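Local structure of protection of telomeres protein poz1 (Schizosaccharomyces pombe, 5WE0) at residues 62-67 / 93-98; 101-106 / 217-222; 24-27 / 33-36; 169-174 / 184-189; 223-228 / 239-244. The protein binds telomeric DNA and negatively regulates telomerase, thereby restraining telomere length. All coordinates share one frame; numbering follows the deposited sequence.

Contact 1: 62-67 / 93-98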
# COMPACT_ATOMS: atom_id res chain seq x y z
N GLU A 62 4.77 -2.37 2.79
CA GLU A 62 5.56 -3.59 2.89
C GLU A 62 4.99 -4.54 3.95
O GLU A 62 4.98 -5.76 3.76
CB GLU A 62 7.01 -3.23 3.20
CG GLU A 62 7.70 -2.43 2.08
CD GLU A 62 9.10 -1.99 2.46
OE1 GLU A 62 9.33 -1.74 3.67
OE2 GLU A 62 9.97 -1.88 1.55
N TYR A 63 4.54 -4.00 5.08
CA TYR A 63 4.01 -4.84 6.16
C TYR A 63 2.63 -5.38 5.79
O TYR A 63 2.40 -6.59 5.82
CB TYR A 63 3.95 -4.02 7.45
CG TYR A 63 3.49 -4.78 8.70
CD1 TYR A 63 4.04 -6.01 9.04
CD2 TYR A 63 2.53 -4.24 9.56
CE1 TYR A 63 3.62 -6.70 10.18
CE2 TYR A 63 2.11 -4.91 10.69
CZ TYR A 63 2.66 -6.14 11.00
OH TYR A 63 2.26 -6.80 12.12
N CYS A 64 1.74 -4.49 5.33
CA CYS A 64 0.37 -4.86 4.98
C CYS A 64 0.32 -6.00 3.96
O CYS A 64 -0.48 -6.93 4.09
CB CYS A 64 -0.34 -3.63 4.45
SG CYS A 64 -2.02 -3.93 3.94
N PHE A 65 1.12 -5.91 2.90
CA PHE A 65 1.09 -6.92 1.85
C PHE A 65 2.20 -7.94 2.01
O PHE A 65 2.39 -8.78 1.12
CB PHE A 65 1.14 -6.26 0.46
CG PHE A 65 -0.08 -5.44 0.17
CD1 PHE A 65 -1.28 -6.06 -0.14
CD2 PHE A 65 -0.05 -4.06 0.27
CE1 PHE A 65 -2.43 -5.31 -0.35
CE2 PHE A 65 -1.18 -3.31 0.03
CZ PHE A 65 -2.38 -3.94 -0.27
N ASN A 66 2.94 -7.88 3.12
CA ASN A 66 3.91 -8.92 3.46
C ASN A 66 4.94 -9.08 2.34
O ASN A 66 5.28 -10.19 1.92
CB ASN A 66 3.17 -10.23 3.76
CG ASN A 66 3.86 -11.09 4.84
OD1 ASN A 66 4.83 -10.66 5.48
ND2 ASN A 66 3.34 -12.29 5.06
N LEU A 67 5.44 -7.94 1.84
CA LEU A 67 6.33 -7.94 0.68
C LEU A 67 7.65 -8.66 0.94
O LEU A 67 8.35 -9.01 -0.02
CB LEU A 67 6.59 -6.51 0.18
CG LEU A 67 5.34 -5.81 -0.35
CD1 LEU A 67 5.69 -4.45 -0.99
CD2 LEU A 67 4.61 -6.71 -1.33
N TYR A 93 -12.12 -4.29 3.88
CA TYR A 93 -12.39 -3.13 3.03
C TYR A 93 -11.71 -1.87 3.56
O TYR A 93 -11.04 -1.14 2.80
CB TYR A 93 -13.90 -2.91 2.94
CG TYR A 93 -14.26 -1.49 2.69
CD1 TYR A 93 -13.93 -0.88 1.47
CD2 TYR A 93 -14.88 -0.73 3.69
CE1 TYR A 93 -14.22 0.45 1.23
CE2 TYR A 93 -15.18 0.62 3.46
CZ TYR A 93 -14.84 1.20 2.22
OH TYR A 93 -15.11 2.52 1.95
N SER A 94 -11.87 -1.59 4.85
CA SER A 94 -11.37 -0.34 5.42
C SER A 94 -9.85 -0.29 5.36
O SER A 94 -9.26 0.72 4.93
CB SER A 94 -11.88 -0.19 6.85
OG SER A 94 -11.41 1.02 7.43
N LEU A 95 -9.18 -1.38 5.76
CA LEU A 95 -7.72 -1.44 5.73
C LEU A 95 -7.19 -1.29 4.31
O LEU A 95 -6.27 -0.51 4.06
CB LEU A 95 -7.24 -2.76 6.34
CG LEU A 95 -5.76 -3.13 6.20
CD1 LEU A 95 -4.87 -2.20 7.02
CD2 LEU A 95 -5.50 -4.60 6.56
N ILE A 96 -7.76 -2.05 3.36
CA ILE A 96 -7.25 -2.02 1.99
C ILE A 96 -7.51 -0.66 1.34
O ILE A 96 -6.69 -0.15 0.57
CB ILE A 96 -7.87 -3.16 1.16
CG1 ILE A 96 -7.45 -4.53 1.71
CG2 ILE A 96 -7.46 -3.01 -0.31
CD1 ILE A 96 -5.91 -4.75 1.82
N SER A 97 -8.62 -0.03 1.66
CA SER A 97 -8.87 1.32 1.17
C SER A 97 -7.82 2.30 1.69
O SER A 97 -7.34 3.16 0.94
CB SER A 97 -10.29 1.74 1.57
OG SER A 97 -10.72 2.86 0.86
N ASN A 98 -7.45 2.18 2.98
CA ASN A 98 -6.39 3.03 3.53
C ASN A 98 -5.05 2.73 2.87
O ASN A 98 -4.28 3.65 2.56
CB ASN A 98 -6.28 2.83 5.04
CG ASN A 98 -7.48 3.38 5.79
OD1 ASN A 98 -8.28 4.14 5.25
ND2 ASN A 98 -7.62 2.99 7.05
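Phe65 meets Ile96, and Cys64 meets Leu95, in two separate apolar touches between 62-67 and helix 93-115. The outer corner of the Phe65 ring meets the end methyl of Ile96: CE1 of Phe65 lies 4.1 Å from CD1 of Ile96, and the neighbouring CZ is almost as close. The two side chains meet at a slant. CG of Phe65 sits opposite its own carbonyl carbon (chi1 -65°), which swings the ring towards Ile96. The second touch is looser, SG of Cys64 standing 4.4 Å from CD2 of Leu95. That sulfur also rests against one face of the neighbouring Phe65 ring, towards its rim, so a small apolar cysteine fits between ring and leucine. Helix 54-64 ends here in a Schellman motif: Leu67 N reaches Glu62 O at 2.9 Å and Asn66 N reaches Tyr63 O at 3.0 Å. Asn66 suits the C-prime place because asparagine tolerates its positive phi (57°) better than most residues, and Phe65 is the first residue to leave helical geometry. Farther out, Ile148 of helix 130-157 packs on both Phe65 and Ile96, joining three helices in this all-helical fold, while Leu216 adds helix 209-230 on the Phe65 side. The carboxylate of Glu62 bonds to the Tyr24 amide and to His23, and forms a salt bridge with Lys224.

Contact 2: 101-106 / 217-222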
# COMPACT_ATOMS: atom_id res chain seq x y z
N GLU A 101 -4.86 4.46 -0.43
CA GLU A 101 -4.61 5.87 -0.28
C GLU A 101 -3.14 6.12 0.05
O GLU A 101 -2.54 7.05 -0.48
CB GLU A 101 -5.55 6.44 0.78
CG GLU A 101 -5.43 7.93 0.93
CD GLU A 101 -6.58 8.53 1.72
OE1 GLU A 101 -6.50 9.73 2.08
OE2 GLU A 101 -7.58 7.81 1.96
N ARG A 102 -2.57 5.25 0.87
CA ARG A 102 -1.17 5.34 1.24
C ARG A 102 -0.30 5.13 0.00
O ARG A 102 0.66 5.86 -0.22
CB ARG A 102 -0.82 4.31 2.32
CG ARG A 102 -1.29 4.69 3.71
CD ARG A 102 -0.79 3.71 4.75
NE ARG A 102 -1.82 3.37 5.73
CZ ARG A 102 -2.31 4.22 6.63
NH1 ARG A 102 -1.85 5.47 6.68
NH2 ARG A 102 -3.25 3.83 7.48
N LEU A 103 -0.64 4.12 -0.80
CA LEU A 103 0.12 3.84 -2.01
C LEU A 103 0.07 5.03 -2.96
O LEU A 103 1.06 5.39 -3.60
CB LEU A 103 -0.45 2.60 -2.69
CG LEU A 103 0.46 2.01 -3.75
CD1 LEU A 103 1.76 1.49 -3.12
CD2 LEU A 103 -0.29 0.90 -4.49
N GLU A 104 -1.09 5.66 -3.04
CA GLU A 104 -1.23 6.84 -3.87
C GLU A 104 -0.40 8.02 -3.34
O GLU A 104 0.18 8.76 -4.14
CB GLU A 104 -2.71 7.19 -3.97
CG GLU A 104 -3.06 8.35 -4.84
CD GLU A 104 -4.55 8.48 -4.97
OE1 GLU A 104 -5.19 8.92 -3.99
OE2 GLU A 104 -5.09 8.14 -6.06
N ASN A 105 -0.33 8.21 -2.01
CA ASN A 105 0.55 9.25 -1.47
C ASN A 105 2.00 8.98 -1.87
O ASN A 105 2.71 9.90 -2.28
CB ASN A 105 0.46 9.32 0.06
CG ASN A 105 -0.92 9.73 0.56
OD1 ASN A 105 -1.76 10.24 -0.18
ND2 ASN A 105 -1.18 9.45 1.85
N ILE A 106 2.44 7.72 -1.79
CA ILE A 106 3.80 7.37 -2.20
C ILE A 106 4.02 7.76 -3.65
O ILE A 106 5.02 8.40 -4.00
CB ILE A 106 4.06 5.87 -1.99
CG1 ILE A 106 4.04 5.51 -0.51
CG2 ILE A 106 5.38 5.47 -2.60
CD1 ILE A 106 3.91 3.98 -0.27
N SER A 217 6.24 -5.30 -4.98
CA SER A 217 7.60 -5.25 -4.45
C SER A 217 8.52 -4.44 -5.36
O SER A 217 9.29 -3.59 -4.89
CB SER A 217 8.15 -6.67 -4.30
OG SER A 217 9.55 -6.57 -4.09
N ARG A 218 8.46 -4.70 -6.67
CA ARG A 218 9.30 -3.97 -7.61
C ARG A 218 8.91 -2.50 -7.66
O ARG A 218 9.78 -1.65 -7.86
CB ARG A 218 9.23 -4.63 -8.98
CG ARG A 218 10.07 -5.91 -9.04
CD ARG A 218 10.05 -6.51 -10.42
NE ARG A 218 8.83 -7.25 -10.70
CZ ARG A 218 8.25 -7.26 -11.89
NH1 ARG A 218 8.79 -6.58 -12.88
NH2 ARG A 218 7.14 -7.96 -12.09
N TYR A 219 7.63 -2.19 -7.49
CA TYR A 219 7.24 -0.79 -7.42
C TYR A 219 7.88 -0.09 -6.23
O TYR A 219 8.35 1.04 -6.33
CB TYR A 219 5.71 -0.64 -7.35
CG TYR A 219 5.36 0.80 -7.09
CD1 TYR A 219 5.51 1.77 -8.10
CD2 TYR A 219 4.95 1.21 -5.84
CE1 TYR A 219 5.24 3.10 -7.85
CE2 TYR A 219 4.67 2.53 -5.57
CZ TYR A 219 4.82 3.47 -6.57
OH TYR A 219 4.56 4.79 -6.27
N ILE A 220 7.87 -0.75 -5.07
CA ILE A 220 8.43 -0.14 -3.86
C ILE A 220 9.94 0.04 -4.02
O ILE A 220 10.49 1.07 -3.63
CB ILE A 220 8.08 -1.00 -2.63
CG1 ILE A 220 6.55 -0.95 -2.36
CG2 ILE A 220 8.88 -0.53 -1.40
CD1 ILE A 220 6.00 0.47 -1.99
N GLN A 221 10.63 -0.96 -4.58
CA GLN A 221 12.08 -0.88 -4.73
C GLN A 221 12.47 0.18 -5.77
O GLN A 221 13.45 0.91 -5.59
CB GLN A 221 12.63 -2.26 -5.13
CG GLN A 221 12.53 -3.33 -4.00
CD GLN A 221 13.21 -2.90 -2.68
OE1 GLN A 221 12.54 -2.46 -1.73
NE2 GLN A 221 14.54 -3.03 -2.62
N CYS A 222 11.71 0.24 -6.87
CA CYS A 222 11.91 1.27 -7.88
C CYS A 222 11.75 2.65 -7.28
O CYS A 222 12.61 3.53 -7.46
CB CYS A 222 10.90 1.07 -9.02
SG CYS A 222 11.11 2.19 -10.45
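Helices 101-106 and 217-222 run in roughly the same direction at 36° to each other, with their axes 12.2 Å apart, a spacing bridged by large side chains. Tyr219 makes the largest contribution. With CG anti to the backbone N (chi1 172°), its ring extends towards the other helix, where CE2 of Tyr219 comes within 3.9 Å of CD1 of Leu103. Those two side chains pass alongside one another, pointing in opposite senses. Ile106 instead slants across the ring's far end, its CG2 branch 3.8 Å from OH of Tyr219; CD1 of the same isoleucine touches CD1 of Ile220 at 4.4 Å. A tyrosine suits this place because its ring packs against Leu103 and Ile106 while its hydroxyl hydrogen-bonds to OE1 of Glu107, one residue beyond Ile106, giving the polar end a partner in a buried setting. Leu140 of helix 130-157 packs on Tyr219, and Tyr141 of that helix on Leu103. The contact, its centre about 6 Å from the centre of the chain, is core packing of an all-helical domain, joining helices 93-115 and 209-230, which are distant in sequence.

Contact 3: 24-27 / 33-36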
# COMPACT_ATOMS: atom_id res chain seq x y z
N TYR A 24 10.56 -4.13 4.74
CA TYR A 24 10.36 -4.24 6.18
C TYR A 24 9.43 -5.40 6.52
O TYR A 24 8.51 -5.76 5.77
CB TYR A 24 9.81 -2.92 6.72
CG TYR A 24 9.37 -3.03 8.16
CD1 TYR A 24 10.29 -2.93 9.20
CD2 TYR A 24 8.05 -3.30 8.48
CE1 TYR A 24 9.89 -3.07 10.53
CE2 TYR A 24 7.64 -3.43 9.79
CZ TYR A 24 8.56 -3.31 10.81
OH TYR A 24 8.13 -3.46 12.11
N ASP A 25 9.68 -6.00 7.68
CA ASP A 25 8.74 -6.94 8.29
C ASP A 25 8.88 -6.82 9.80
O ASP A 25 9.98 -6.58 10.30
CB ASP A 25 8.98 -8.39 7.83
CG ASP A 25 7.96 -9.39 8.43
OD1 ASP A 25 6.78 -9.02 8.69
OD2 ASP A 25 8.36 -10.55 8.65
N MET A 26 7.78 -6.99 10.52
CA MET A 26 7.86 -6.83 11.97
C MET A 26 8.51 -8.06 12.57
O MET A 26 8.08 -9.18 12.32
CB MET A 26 6.50 -6.59 12.61
CG MET A 26 6.68 -6.34 14.11
SD MET A 26 6.07 -4.71 14.64
CE MET A 26 4.32 -5.06 14.72
N GLN A 27 9.55 -7.84 13.35
CA GLN A 27 10.16 -8.90 14.13
C GLN A 27 9.54 -8.88 15.51
O GLN A 27 9.34 -7.81 16.09
CB GLN A 27 11.67 -8.71 14.25
CG GLN A 27 12.38 -8.48 12.93
CD GLN A 27 12.46 -9.74 12.10
OE1 GLN A 27 11.66 -9.94 11.18
NE2 GLN A 27 13.43 -10.61 12.41
N ILE A 33 8.84 -1.95 20.96
CA ILE A 33 9.31 -0.59 20.69
C ILE A 33 8.56 0.03 19.51
O ILE A 33 8.06 1.16 19.59
CB ILE A 33 10.85 -0.58 20.49
CG1 ILE A 33 11.42 0.83 20.31
CG2 ILE A 33 11.28 -1.50 19.34
CD1 ILE A 33 11.27 1.74 21.51
N VAL A 34 8.41 -0.73 18.41
CA VAL A 34 7.68 -0.22 17.24
C VAL A 34 6.25 0.16 17.62
O VAL A 34 5.78 1.27 17.31
CB VAL A 34 7.73 -1.25 16.09
CG1 VAL A 34 6.64 -0.98 15.06
CG2 VAL A 34 9.13 -1.25 15.43
N ASN A 35 5.54 -0.75 18.30
CA ASN A 35 4.15 -0.49 18.70
C ASN A 35 4.03 0.71 19.63
O ASN A 35 3.11 1.53 19.49
CB ASN A 35 3.56 -1.75 19.35
CG ASN A 35 3.13 -2.79 18.32
OD1 ASN A 35 2.42 -2.48 17.37
ND2 ASN A 35 3.55 -4.03 18.53
N ALA A 36 4.91 0.79 20.64
CA ALA A 36 4.90 1.94 21.54
C ALA A 36 5.14 3.25 20.79
O ALA A 36 4.54 4.28 21.12
CB ALA A 36 5.94 1.74 22.65
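Met26 and Val34 make the closest apolar touch: SD of Met26 lies 3.8 Å from CG1 of Val34, the two side chains lying alongside and pointing opposite ways. Met26 projects from an extended loop with CG anti to its backbone N (chi1 -176°), then bends twice, so that the sulfur lies beside the valine and the terminal CE turns to Asn35. There the methyl touches the amide group by van der Waals contact alone, CE of Met26 being 4.0 Å from ND2 of Asn35, with the two side chains roughly perpendicular. Shortening Met26 to an alanine removes the sulfur and its methyl, which is likely to leave Val34 and the Asn35 amide without this packing partner. The motif is a loop folding back on the helix that follows it: residues 24-27 lie against helix 31-43. Phe17 and Phe18 of helix 2-18 also pack on Val34, and Phe18 meets the Tyr24 ring edge-to-face. Among polar groups, OH of Tyr24 faces both methyls of Val34 at 4.1 Å and, though buried, has no hydrogen-bond partner in the model. Asn35 ND2 is held mainly by an acidic side chain of the chain of another protein, with a weak bond to Ser31 O besides. Aromatic packing from that partner reaches Met26, Val34 and Asn35, placing this small cluster at a protein-protein interface.

Contact 4: 169-174 / 184-189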
# COMPACT_ATOMS: atom_id res chain seq x y z
N LYS A 169 -19.28 1.41 -2.28
CA LYS A 169 -18.36 2.45 -1.83
C LYS A 169 -16.94 2.19 -2.33
O LYS A 169 -16.29 3.09 -2.87
CB LYS A 169 -18.39 2.52 -0.30
CG LYS A 169 -17.58 3.66 0.31
CD LYS A 169 -17.78 4.97 -0.47
CE LYS A 169 -16.91 6.08 0.09
NZ LYS A 169 -16.95 7.31 -0.76
N PHE A 170 -16.46 0.96 -2.16
CA PHE A 170 -15.10 0.64 -2.57
C PHE A 170 -14.91 0.81 -4.07
O PHE A 170 -13.87 1.29 -4.53
CB PHE A 170 -14.72 -0.79 -2.18
CG PHE A 170 -13.34 -1.17 -2.60
CD1 PHE A 170 -12.25 -0.85 -1.80
CD2 PHE A 170 -13.12 -1.78 -3.82
CE1 PHE A 170 -10.96 -1.16 -2.20
CE2 PHE A 170 -11.85 -2.09 -4.22
CZ PHE A 170 -10.76 -1.78 -3.41
N LEU A 171 -15.92 0.43 -4.86
CA LEU A 171 -15.77 0.50 -6.31
C LEU A 171 -15.77 1.94 -6.81
O LEU A 171 -15.04 2.28 -7.75
CB LEU A 171 -16.86 -0.32 -6.99
CG LEU A 171 -16.59 -1.82 -6.89
CD1 LEU A 171 -17.77 -2.63 -7.42
CD2 LEU A 171 -15.27 -2.17 -7.58
N GLN A 172 -16.59 2.80 -6.20
CA GLN A 172 -16.57 4.22 -6.54
C GLN A 172 -15.22 4.87 -6.21
O GLN A 172 -14.66 5.59 -7.04
CB GLN A 172 -17.71 4.93 -5.81
CG GLN A 172 -19.02 4.16 -5.92
CD GLN A 172 -20.17 4.83 -5.23
OE1 GLN A 172 -20.06 5.25 -4.07
NE2 GLN A 172 -21.29 5.00 -5.95
N ASP A 173 -14.68 4.60 -5.02
CA ASP A 173 -13.42 5.23 -4.63
C ASP A 173 -12.25 4.72 -5.46
O ASP A 173 -11.37 5.50 -5.84
CB ASP A 173 -13.14 4.99 -3.15
CG ASP A 173 -14.14 5.66 -2.24
OD1 ASP A 173 -15.18 6.16 -2.74
OD2 ASP A 173 -13.90 5.68 -1.02
N TRP A 174 -12.22 3.41 -5.76
CA TRP A 174 -11.01 2.81 -6.30
C TRP A 174 -11.21 1.98 -7.56
O TRP A 174 -10.22 1.72 -8.25
CB TRP A 174 -10.35 1.92 -5.24
CG TRP A 174 -9.98 2.69 -4.02
CD1 TRP A 174 -10.58 2.63 -2.80
CD2 TRP A 174 -8.94 3.67 -3.93
NE1 TRP A 174 -9.97 3.52 -1.94
CE2 TRP A 174 -8.96 4.17 -2.61
CE3 TRP A 174 -7.99 4.16 -4.83
CZ2 TRP A 174 -8.06 5.14 -2.16
CZ3 TRP A 174 -7.09 5.12 -4.39
CH2 TRP A 174 -7.14 5.61 -3.06
N ALA A 184 -20.31 -4.72 -15.28
CA ALA A 184 -20.27 -6.17 -15.10
C ALA A 184 -20.02 -6.57 -13.65
O ALA A 184 -20.56 -7.58 -13.19
CB ALA A 184 -19.19 -6.78 -16.01
N LEU A 185 -19.20 -5.81 -12.94
CA LEU A 185 -18.89 -6.16 -11.56
C LEU A 185 -20.13 -6.09 -10.70
O LEU A 185 -20.30 -6.90 -9.78
CB LEU A 185 -17.80 -5.23 -11.03
CG LEU A 185 -16.94 -5.70 -9.85
CD1 LEU A 185 -16.67 -7.19 -9.93
CD2 LEU A 185 -15.63 -4.95 -9.84
N GLN A 186 -21.04 -5.17 -11.01
CA GLN A 186 -22.25 -5.04 -10.21
C GLN A 186 -23.31 -6.07 -10.62
O GLN A 186 -24.10 -6.50 -9.78
CB GLN A 186 -22.79 -3.61 -10.31
CG GLN A 186 -21.97 -2.60 -9.51
CD GLN A 186 -22.16 -2.73 -8.00
OE1 GLN A 186 -21.68 -3.68 -7.38
NE2 GLN A 186 -22.84 -1.76 -7.40
N ARG A 187 -23.34 -6.48 -11.89
CA ARG A 187 -24.15 -7.63 -12.27
C ARG A 187 -23.69 -8.88 -11.53
O ARG A 187 -24.50 -9.66 -11.03
CB ARG A 187 -24.09 -7.88 -13.78
CG ARG A 187 -24.98 -7.00 -14.64
CD ARG A 187 -25.09 -7.62 -16.02
NE ARG A 187 -23.77 -7.79 -16.61
CZ ARG A 187 -23.19 -6.88 -17.38
NH1 ARG A 187 -23.85 -5.76 -17.64
NH2 ARG A 187 -21.98 -7.09 -17.89
N LEU A 188 -22.38 -9.08 -11.47
CA LEU A 188 -21.81 -10.30 -10.90
C LEU A 188 -22.05 -10.40 -9.40
O LEU A 188 -22.17 -11.51 -8.87
CB LEU A 188 -20.33 -10.30 -11.20
CG LEU A 188 -19.48 -11.28 -10.44
CD1 LEU A 188 -19.94 -12.71 -10.72
CD2 LEU A 188 -18.11 -10.99 -10.91
N SER A 189 -22.13 -9.26 -8.71
CA SER A 189 -22.47 -9.28 -7.30
C SER A 189 -23.89 -9.77 -7.08
O SER A 189 -24.23 -10.21 -5.97
CB SER A 189 -22.29 -7.89 -6.69
OG SER A 189 -23.33 -7.01 -7.08
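Leu171 and Leu185 bring the backbones of 169-174 and 184-189 to 9.0 Å, measured between their CA atoms, where two consecutive short helices form a helix-loop-helix pair. The side chains of both leucines start out towards the opposite segment and cross obliquely, with CD2 of Leu171 3.6 Å from CD2 of Leu185. CD1 of Leu171 sits 4.0 Å from CG of Leu185, so both its methyls touch the same partner. Leucine suits the Leu171 place because its forked end lets both methyls meet the partner, and Met182 packs on Leu171 too. Phe170 and Trp174 instead face helices 93-115 and 130-157. On the exposed side, NZ of Lys169 forms a salt bridge of 2.9 Å with OD1 of Asp173, one turn on, through the carboxylate's syn lone pair. Gln186 bends at chi2 (-72°), and its amide NH2 bonds to Thr168 OG1; OE1 of Gln186, buried and without a partner in the model, lies 4.0 Å from CD1 of Leu171.

Contact 5: 223-228 / 239-244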
# COMPACT_ATOMS: atom_id res chain seq x y z
N THR A 223 10.68 2.84 -6.50
CA THR A 223 10.43 4.13 -5.86
C THR A 223 11.54 4.49 -4.88
O THR A 223 12.03 5.63 -4.90
CB THR A 223 9.08 4.07 -5.12
OG1 THR A 223 8.03 3.83 -6.06
CG2 THR A 223 8.79 5.38 -4.42
N LYS A 224 11.97 3.53 -4.05
CA LYS A 224 13.06 3.77 -3.10
C LYS A 224 14.32 4.22 -3.81
O LYS A 224 15.00 5.15 -3.38
CB LYS A 224 13.38 2.50 -2.31
CG LYS A 224 12.46 2.12 -1.16
CD LYS A 224 13.10 0.94 -0.40
CE LYS A 224 12.12 0.30 0.56
NZ LYS A 224 12.50 -1.09 0.92
N LEU A 225 14.67 3.53 -4.90
CA LEU A 225 15.87 3.88 -5.65
C LEU A 225 15.79 5.30 -6.21
O LEU A 225 16.68 6.11 -5.98
CB LEU A 225 16.10 2.85 -6.77
CG LEU A 225 17.36 3.05 -7.61
CD1 LEU A 225 18.53 2.80 -6.71
CD2 LEU A 225 17.43 2.09 -8.79
N GLN A 226 14.68 5.65 -6.89
CA GLN A 226 14.54 6.99 -7.47
C GLN A 226 14.64 8.08 -6.41
O GLN A 226 15.23 9.14 -6.64
CB GLN A 226 13.20 7.19 -8.19
CG GLN A 226 12.87 6.17 -9.21
CD GLN A 226 11.45 6.33 -9.82
OE1 GLN A 226 10.84 7.40 -9.82
NE2 GLN A 226 10.94 5.23 -10.30
N LEU A 227 13.98 7.87 -5.28
CA LEU A 227 14.00 8.89 -4.23
C LEU A 227 15.41 9.11 -3.70
O LEU A 227 15.81 10.26 -3.47
CB LEU A 227 13.05 8.48 -3.11
CG LEU A 227 11.57 8.48 -3.47
CD1 LEU A 227 10.77 7.91 -2.32
CD2 LEU A 227 11.07 9.89 -3.80
N GLU A 228 16.19 8.04 -3.55
CA GLU A 228 17.55 8.19 -3.02
C GLU A 228 18.46 8.83 -4.06
O GLU A 228 19.18 9.79 -3.76
CB GLU A 228 18.10 6.84 -2.59
CG GLU A 228 19.57 6.90 -2.12
CD GLU A 228 20.01 5.66 -1.34
OE1 GLU A 228 19.21 5.10 -0.56
OE2 GLU A 228 21.16 5.22 -1.55
N GLU A 239 24.04 0.11 -2.03
CA GLU A 239 24.60 -1.07 -2.69
C GLU A 239 23.90 -1.40 -4.01
O GLU A 239 24.46 -2.15 -4.81
CB GLU A 239 24.50 -2.29 -1.76
CG GLU A 239 25.48 -3.42 -2.09
CD GLU A 239 26.79 -3.35 -1.33
OE1 GLU A 239 26.86 -2.58 -0.35
OE2 GLU A 239 27.75 -4.08 -1.70
N ILE A 240 22.70 -0.88 -4.24
CA ILE A 240 22.01 -1.08 -5.52
C ILE A 240 22.35 0.00 -6.54
O ILE A 240 22.56 -0.30 -7.72
CB ILE A 240 20.48 -1.16 -5.27
CG1 ILE A 240 20.12 -2.45 -4.52
CG2 ILE A 240 19.70 -1.07 -6.58
CD1 ILE A 240 19.40 -2.23 -3.20
N VAL A 241 22.46 1.27 -6.12
CA VAL A 241 22.78 2.35 -7.05
C VAL A 241 24.18 2.17 -7.60
O VAL A 241 24.51 2.66 -8.69
CB VAL A 241 22.67 3.74 -6.38
CG1 VAL A 241 21.45 3.84 -5.53
CG2 VAL A 241 23.91 4.06 -5.54
N LYS A 242 25.08 1.61 -6.79
CA LYS A 242 26.49 1.47 -7.17
C LYS A 242 26.71 0.57 -8.37
O LYS A 242 27.66 0.75 -9.14
CB LYS A 242 27.31 0.97 -5.98
CG LYS A 242 28.81 1.22 -6.12
CD LYS A 242 29.54 0.90 -4.82
CE LYS A 242 31.00 0.57 -5.08
NZ LYS A 242 31.70 0.17 -3.83
N MET A 243 25.84 -0.43 -8.51
CA MET A 243 25.92 -1.40 -9.60
C MET A 243 25.20 -0.91 -10.85
O MET A 243 24.39 -1.63 -11.43
CB MET A 243 25.36 -2.75 -9.16
CG MET A 243 26.03 -3.33 -7.92
SD MET A 243 27.70 -3.92 -8.25
CE MET A 243 27.37 -5.25 -9.40
N LEU A 244 25.52 0.31 -11.26
CA LEU A 244 24.93 0.92 -12.45
C LEU A 244 26.01 1.59 -13.28
O LEU A 244 26.97 2.12 -12.73
CB LEU A 244 23.85 1.94 -12.06
CG LEU A 244 22.71 1.49 -11.13
CD1 LEU A 244 21.94 2.70 -10.61
CD2 LEU A 244 21.76 0.48 -11.77
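Leu225 and Val241, their CA atoms 7.2 Å apart, carry the contact where the short C-terminal helix 238-241 folds back on helix 209-230 as a helix-loop-helix pair. Leu225 extends with CG anti to the backbone N (chi1 -177°) and sends a single methyl, CD1, against Val241 and Ile240. The approach of CD1 of Leu225 to CG1 of Val241 is modelled at 3.3 Å, tighter than two methyls normally allow, so its exact value is doubtful although the packing is clear. Leu225 meets Val241 and Ile240 each at a slant, and a leucine suits the place because one slender branch can touch two beta-branched neighbours. Leu128 and an aromatic side chain of the chain of another protein also pack on Leu225. Glu228, one turn further along, adds a lighter touch through OE2, 4.2 Å from CG1 of Val241. Its other oxygen, OE1, accepts hydrogen bonds from the backbone N atoms of Phe235 and Gln237, fastening the connecting loop to the helix it leaves; OD1 of Asp234 lies close by and would probably raise an apparent pKa, an effect partly offset by those two N-H groups. Soon after Glu228 comes Cys231, whose disulfide to Cys113 ties this end of the hairpin to helix 93-115. CG2 of Ile240 stands 4.0 Å from CD1 of Leu225.

Overall arrangement
From the N terminus, contact 3 closes first, folding the loop after helix 2-18 onto helix 31-43. Contact 1 follows, spanning the partly unmodelled linker between helix 54-64 and helix 93-115. Contact 2 then closes a loop of 110 residues, joining helix 93-115 to helix 209-230, and the short loop of contact 4 is nested within it. Contact 5 comes last, turning the C-terminal helix back on helix 209-230. None of the loops cross. Contacts 1 and 2 share helix 93-115, and contacts 2 and 5 share helix 209-230. Contact 4 lies on the opposite side of the chain's centre from contacts 3 and 5, but Ser97 OG and Trp174 NE1 tie it to contact 1.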